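Local coordinates for pirin family protein (Acinetobacter baumannii, PDB 6D0P) that probably acts as a metal-dependent quercetin 2,3-dioxygenase of the pirin family, at residues M16-V19 against F23-Y26. Residues are numbered along the deposited sequence; the frame is centred on the assembly and turned at random.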
HETATM    1  N   MSE A  16      -5.879 -10.349 -13.158  0.70 19.19           N
HETATM    2  CA  MSE A  16      -6.259  -8.934 -12.937  0.70 18.79           C
HETATM    3  C   MSE A  16      -7.743  -8.726 -12.801  0.70 18.69           C
HETATM    4  O   MSE A  16      -8.544  -9.436 -13.412  0.70 18.95           O
HETATM    5  CB  MSE A  16      -5.761  -8.121 -14.143  0.70 19.34           C
HETATM    6  CG  MSE A  16      -5.893  -6.596 -14.000  0.70 20.66           C
HETATM    7 SE   MSE A  16      -7.538  -5.998 -14.913  0.70 22.70          SE
HETATM    8  CE  MSE A  16      -6.742  -5.813 -16.708  0.70 21.84           C
ATOM      9  N   HIS A  17      -8.125  -7.748 -11.989  1.00 17.69           N
ATOM     10  CA  HIS A  17      -9.532  -7.345 -11.874  1.00 17.71           C
ATOM     11  C   HIS A  17      -9.552  -5.813 -11.910  1.00 16.46           C
ATOM     12  O   HIS A  17      -8.542  -5.159 -11.588  1.00 14.84           O
ATOM     13  CB  HIS A  17     -10.237  -7.925 -10.636  1.00 18.71           C
ATOM     14  CG  HIS A  17      -9.880  -7.257  -9.358  1.00 18.20           C
ATOM     15  ND1 HIS A  17      -8.797  -7.645  -8.592  1.00 18.12           N
ATOM     16  CD2 HIS A  17     -10.478  -6.249  -8.688  1.00 18.83           C
ATOM     17  CE1 HIS A  17      -8.718  -6.864  -7.536  1.00 19.26           C
ATOM     18  NE2 HIS A  17      -9.749  -6.009  -7.565  1.00 18.54           N
ATOM     19  N   TRP A  18     -10.703  -5.265 -12.264  1.00 15.79           N
ATOM     20  CA  TRP A  18     -10.874  -3.839 -12.377  1.00 15.68           C
ATOM     21  C   TRP A  18     -11.532  -3.254 -11.132  1.00 16.20           C
ATOM     22  O   TRP A  18     -12.529  -3.809 -10.631  1.00 15.31           O
ATOM     23  CB  TRP A  18     -11.721  -3.510 -13.614  1.00 16.72           C
ATOM     24  CG  TRP A  18     -10.995  -3.652 -14.911  1.00 17.12           C
ATOM     25  CD1 TRP A  18     -10.897  -4.762 -15.700  1.00 19.15           C
ATOM     26  CD2 TRP A  18     -10.230  -2.627 -15.562  1.00 17.63           C
ATOM     27  NE1 TRP A  18     -10.144  -4.488 -16.812  1.00 19.47           N
ATOM     28  CE2 TRP A  18      -9.709  -3.191 -16.747  1.00 18.47           C
ATOM     29  CE3 TRP A  18      -9.938  -1.292 -15.267  1.00 16.62           C
ATOM     30  CZ2 TRP A  18      -8.906  -2.460 -17.634  1.00 18.86           C
ATOM     31  CZ3 TRP A  18      -9.159  -0.572 -16.157  1.00 17.47           C
ATOM     32  CH2 TRP A  18      -8.657  -1.149 -17.317  1.00 17.66           C
ATOM     33  N   VAL A  19     -10.931  -2.165 -10.658  1.00 15.03           N
ATOM     34  CA  VAL A  19     -11.534  -1.300  -9.669  1.00 16.70           C
ATOM     35  C   VAL A  19     -11.971  -0.066 -10.470  1.00 17.10           C
ATOM     36  O   VAL A  19     -11.131   0.694 -10.984  1.00 16.46           O
ATOM     37  CB  VAL A  19     -10.566  -0.985  -8.513  1.00 17.86           C
ATOM     38  CG1 VAL A  19     -11.146   0.049  -7.561  1.00 20.29           C
ATOM     39  CG2 VAL A  19     -10.188  -2.250  -7.758  1.00 17.94           C
ATOM     40  N   PHE A  23      -8.613   1.453 -12.719  1.00 15.75           N
ATOM     41  CA  PHE A  23      -7.563   0.765 -11.945  1.00 15.76           C
ATOM     42  C   PHE A  23      -7.558  -0.739 -12.247  1.00 15.52           C
ATOM     43  O   PHE A  23      -8.276  -1.477 -11.619  1.00 15.24           O
ATOM     44  CB  PHE A  23      -7.741   1.013 -10.444  1.00 16.89           C
ATOM     45  CG  PHE A  23      -7.754   2.472 -10.068  1.00 18.77           C
ATOM     46  CD1 PHE A  23      -6.578   3.171  -9.870  1.00 22.05           C
ATOM     47  CD2 PHE A  23      -8.947   3.151  -9.922  1.00 19.88           C
ATOM     48  CE1 PHE A  23      -6.600   4.519  -9.532  1.00 23.31           C
ATOM     49  CE2 PHE A  23      -8.969   4.497  -9.591  1.00 21.84           C
ATOM     50  CZ  PHE A  23      -7.795   5.184  -9.412  1.00 22.40           C
ATOM     51  N   PRO A  24      -6.733  -1.173 -13.204  1.00 14.60           N
ATOM     52  CA  PRO A  24      -6.579  -2.581 -13.546  1.00 14.78           C
ATOM     53  C   PRO A  24      -5.529  -3.150 -12.596  1.00 14.66           C
ATOM     54  O   PRO A  24      -4.347  -2.908 -12.806  1.00 15.17           O
ATOM     55  CB  PRO A  24      -6.127  -2.569 -15.001  1.00 15.14           C
ATOM     56  CG  PRO A  24      -5.356  -1.291 -15.149  1.00 15.23           C
ATOM     57  CD  PRO A  24      -5.931  -0.331 -14.113  1.00 15.10           C
ATOM     58  N   VAL A  25      -5.974  -3.870 -11.570  1.00 14.10           N
ATOM     59  CA  VAL A  25      -5.078  -4.269 -10.495  1.00 14.23           C
ATOM     60  C   VAL A  25      -4.982  -5.792 -10.336  1.00 14.18           C
ATOM     61  O   VAL A  25      -5.879  -6.557 -10.680  1.00 14.65           O
ATOM     62  CB  VAL A  25      -5.538  -3.647  -9.164  1.00 14.84           C
ATOM     63  CG1 VAL A  25      -5.456  -2.127  -9.184  1.00 15.53           C
ATOM     64  CG2 VAL A  25      -6.946  -4.095  -8.792  1.00 15.83           C
ATOM     65  N   TYR A  26      -3.871  -6.183  -9.720  1.00 13.85           N
ATOM     66  CA  TYR A  26      -3.605  -7.534  -9.273  1.00 13.72           C
ATOM     67  C   TYR A  26      -3.591  -7.448  -7.749  1.00 13.36           C
ATOM     68  O   TYR A  26      -2.757  -6.703  -7.177  1.00 12.98           O
ATOM     69  CB  TYR A  26      -2.249  -8.036  -9.776  1.00 14.56           C
ATOM     70  CG  TYR A  26      -2.139  -8.099 -11.275  1.00 16.00           C
ATOM     71  CD1 TYR A  26      -1.825  -6.973 -12.026  1.00 17.21           C
ATOM     72  CD2 TYR A  26      -2.448  -9.263 -11.952  1.00 17.28           C
ATOM     73  CE1 TYR A  26      -1.765  -7.020 -13.414  1.00 17.40           C
ATOM     74  CE2 TYR A  26      -2.409  -9.325 -13.334  1.00 18.27           C
ATOM     75  CZ  TYR A  26      -2.037  -8.215 -14.066  1.00 18.75           C
ATOM     76  OH  TYR A  26      -2.004  -8.310 -15.425  1.00 19.79           O
TER
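Trp18 lies over Pro24, whose CB sits 3.7 Å from the centroid of the indole six-membered ring and only 9° off the ring normal, a face-on CH-pi contact. In one of two conformers of Met16, a selenomethionine, the selenium rests over the same indole face near its rim and touches Pro24 CB at 3.7 Å. Met16 CB lies over one face of the Tyr26 ring; CG, anti to the backbone N (chi1 -172°), and bends at chi2 and chi3 carry SE of that conformer to the proline. On the other side of the hairpin, Val25 CG2 presses on a face of the His17 imidazole, 3.5 Å from CE1, and also meets Val19 CG2 at 3.9 Å. Between these two layers, His17 and Val25 exchange two nearly straight backbone hydrogen bonds, His17 N to Val25 O and Val25 N to His17 O, each 2.9 Å. Val19 N to Phe23 O is equally short, but the return bond from Phe23 N to Val19 O is longer, 3.2 Å, and bent to 135° at the hydrogen; Val19 O also lies at the Phe23 ring edge. Farther out, strand 41-52 backs the pair: Tyr50 meets Trp18 edge-to-face and touches Pro24. The arrangement is an antiparallel beta hairpin at the margin of a cupin sheet, with Phe23 packed near Glu110, a ligand of the bound manganese.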